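Local structure of CPXV203 protein (4HKJ) at residues 11-17 against 149-154. The protein binds MHC class I molecules and, as an intracellular immune-evasion protein of cowpox virus, probably retrieves them to the endoplasmic reticulum, which would impair antigen presentation. Residues are numbered along the deposited sequence.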
loop_
_atom_site.group_PDB
_atom_site.type_symbol
_atom_site.label_atom_id
_atom_site.label_comp_id
_atom_site.label_asym_id
_atom_site.label_seq_id
_atom_site.Cartn_x
_atom_site.Cartn_y
_atom_site.Cartn_z
ATOM N N GLU D 11 27.871 11.893 -2.953
ATOM C CA GLU D 11 26.536 11.313 -3.070
ATOM C C GLU D 11 26.559 9.792 -2.953
ATOM O O GLU D 11 25.644 9.190 -2.392
ATOM C CB GLU D 11 25.893 11.724 -4.397
ATOM C CG GLU D 11 25.809 13.224 -4.608
ATOM C CD GLU D 11 25.138 13.591 -5.918
ATOM O OE1 GLU D 11 24.077 13.009 -6.227
ATOM O OE2 GLU D 11 25.676 14.457 -6.640
ATOM N N GLU D 12 27.611 9.173 -3.482
ATOM C CA GLU D 12 27.735 7.721 -3.454
ATOM C C GLU D 12 28.156 7.209 -2.079
ATOM O O GLU D 12 28.103 6.008 -1.813
ATOM C CB GLU D 12 28.727 7.243 -4.517
ATOM C CG GLU D 12 28.302 7.537 -5.947
ATOM C CD GLU D 12 29.293 7.014 -6.969
ATOM O OE1 GLU D 12 30.225 6.279 -6.576
ATOM O OE2 GLU D 12 29.143 7.338 -8.166
ATOM N N GLU D 13 28.570 8.123 -1.206
ATOM C CA GLU D 13 29.054 7.751 0.121
ATOM C C GLU D 13 28.091 8.159 1.237
ATOM O O GLU D 13 28.190 7.667 2.361
ATOM C CB GLU D 13 30.442 8.347 0.378
ATOM C CG GLU D 13 31.521 7.862 -0.583
ATOM C CD GLU D 13 32.915 8.298 -0.166
ATOM O OE1 GLU D 13 33.064 8.824 0.959
ATOM O OE2 GLU D 13 33.862 8.115 -0.960
ATOM N N THR D 14 27.162 9.058 0.925
ATOM C CA THR D 14 26.185 9.513 1.907
ATOM C C THR D 14 24.994 8.565 1.960
ATOM O O THR D 14 24.152 8.571 1.064
ATOM C CB THR D 14 25.671 10.928 1.583
ATOM O OG1 THR D 14 26.780 11.824 1.430
ATOM C CG2 THR D 14 24.763 11.435 2.694
ATOM N N TRP D 15 24.924 7.753 3.010
ATOM C CA TRP D 15 23.824 6.806 3.172
ATOM C C TRP D 15 22.792 7.302 4.180
ATOM O O TRP D 15 23.143 7.773 5.260
ATOM C CB TRP D 15 24.357 5.432 3.580
ATOM C CG TRP D 15 24.969 4.676 2.444
ATOM C CD1 TRP D 15 26.163 4.930 1.838
ATOM C CD2 TRP D 15 24.414 3.536 1.775
ATOM N NE1 TRP D 15 26.387 4.022 0.831
ATOM C CE2 TRP D 15 25.328 3.155 0.773
ATOM C CE3 TRP D 15 23.236 2.801 1.927
ATOM C CZ2 TRP D 15 25.099 2.072 -0.073
ATOM C CZ3 TRP D 15 23.010 1.726 1.086
ATOM C CH2 TRP D 15 23.937 1.372 0.099
ATOM N N LYS D 16 21.517 7.196 3.819
ATOM C CA LYS D 16 20.439 7.651 4.689
ATOM C C LYS D 16 19.470 6.525 5.034
ATOM O O LYS D 16 19.157 5.679 4.195
ATOM C CB LYS D 16 19.684 8.817 4.046
ATOM C CG LYS D 16 20.555 10.023 3.751
ATOM C CD LYS D 16 19.722 11.238 3.383
ATOM C CE LYS D 16 20.602 12.462 3.188
ATOM N NZ LYS D 16 19.804 13.682 2.885
ATOM N N LEU D 17 18.996 6.523 6.276
ATOM C CA LEU D 17 18.068 5.499 6.740
ATOM C C LEU D 17 16.770 6.105 7.260
ATOM O O LEU D 17 16.784 6.996 8.111
ATOM C CB LEU D 17 18.713 4.648 7.835
ATOM C CG LEU D 17 17.807 3.609 8.508
ATOM C CD1 LEU D 17 17.280 2.607 7.492
ATOM C CD2 LEU D 17 18.543 2.900 9.634
ATOM N N SER D 149 13.481 2.221 4.039
ATOM C CA SER D 149 14.273 2.855 2.993
ATOM C C SER D 149 15.711 3.076 3.454
ATOM O O SER D 149 15.953 3.734 4.467
ATOM C CB SER D 149 13.640 4.182 2.574
ATOM O OG SER D 149 14.360 4.776 1.507
ATOM N N PHE D 150 16.659 2.526 2.703
ATOM C CA PHE D 150 18.069 2.600 3.069
ATOM C C PHE D 150 18.948 2.576 1.821
ATOM O O PHE D 150 19.216 1.513 1.261
ATOM C CB PHE D 150 18.430 1.433 3.993
ATOM C CG PHE D 150 19.787 1.553 4.627
ATOM C CD1 PHE D 150 20.120 2.671 5.370
ATOM C CD2 PHE D 150 20.720 0.538 4.499
ATOM C CE1 PHE D 150 21.362 2.784 5.964
ATOM C CE2 PHE D 150 21.967 0.644 5.092
ATOM C CZ PHE D 150 22.287 1.769 5.825
HETATM N N MSE D 151 19.395 3.752 1.392
HETATM C CA MSE D 151 20.215 3.875 0.191
HETATM C C MSE D 151 20.965 5.201 0.168
HETATM O O MSE D 151 20.688 6.091 0.968
HETATM C CB MSE D 151 19.348 3.746 -1.061
HETATM C CG MSE D 151 18.172 4.706 -1.098
HETATM SE SE MSE D 151 16.987 4.393 -2.614
HETATM C CE MSE D 151 15.557 5.631 -2.135
ATOM N N ASN D 152 21.916 5.325 -0.752
ATOM C CA ASN D 152 22.692 6.554 -0.873
ATOM C C ASN D 152 22.013 7.604 -1.747
ATOM O O ASN D 152 21.027 7.316 -2.425
ATOM C CB ASN D 152 24.115 6.264 -1.366
ATOM C CG ASN D 152 24.139 5.424 -2.628
ATOM O OD1 ASN D 152 23.182 5.412 -3.401
ATOM N ND2 ASN D 152 25.241 4.716 -2.844
ATOM N N GLU D 153 22.548 8.822 -1.725
ATOM C CA GLU D 153 21.942 9.942 -2.440
ATOM C C GLU D 153 21.978 9.779 -3.957
ATOM O O GLU D 153 21.151 10.350 -4.665
ATOM C CB GLU D 153 22.608 11.260 -2.037
ATOM C CG GLU D 153 22.217 11.749 -0.653
ATOM C CD GLU D 153 20.740 12.072 -0.550
ATOM O OE1 GLU D 153 20.308 13.077 -1.151
ATOM O OE2 GLU D 153 20.012 11.319 0.128
ATOM N N CYS D 154 22.935 9.000 -4.449
ATOM C CA CYS D 154 23.049 8.757 -5.881
ATOM C C CYS D 154 21.892 7.899 -6.383
ATOM O O CYS D 154 21.189 8.274 -7.321
ATOM C CB CYS D 154 24.381 8.083 -6.209
ATOM S SG CYS D 154 24.669 7.833 -7.976
#
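Strands 15-17 and 149-152 run antiparallel, their axes 4.7 Å apart and their directions 169° from each other. Lys16 and Met151 form the hydrogen-bonded pair: Lys16 N to Met151 O is 3.2 Å and nearly linear (175°), whereas the return bond, Met151 N to Lys16 O, is weak at 3.4 Å. Trp15-Asn152 and Leu17-Phe150 flank it as non-hydrogen-bonded pairs. Beyond the ladder, Glu153 N donates to Thr14 O at 3.2 Å, and Glu11 O receives weak bonds from Glu153 N (3.2 Å) and Cys154 N (3.4 Å), so the weakly bonded helix 9-13 meets the first turn of helix 153-158 through Glu11.

Trp15, Leu17, Phe150 and Asn152 share one sheet face. Asn152 CB sits over the indole, 3.9 Å from the five-membered-ring centroid and 9° off its normal, a CH-pi contact; the Trp15 and Phe150 rings meet obliquely, at 50°. Asn152 is also the N-cap, its OD1 accepting from Glu155 N while ND2 bonds weakly to Glu12 O (3.3 Å). Lys16, with Met151 on the opposite face, reaches Glu153 at the helix start: Lys16 NZ to Glu153 OE2 is 3.6 Å, a long salt bridge, and Glu153 OE1 also pairs with Arg156.

The Cys154-Cys7 disulfide ties helix 153-158 to the chain just before helix 9-13. Apolar ring contacts, backbone bonding and this crosslink together imply that the N-terminal helix-strand junction is fastened to the edge strand 141-152 of the five-stranded sheet.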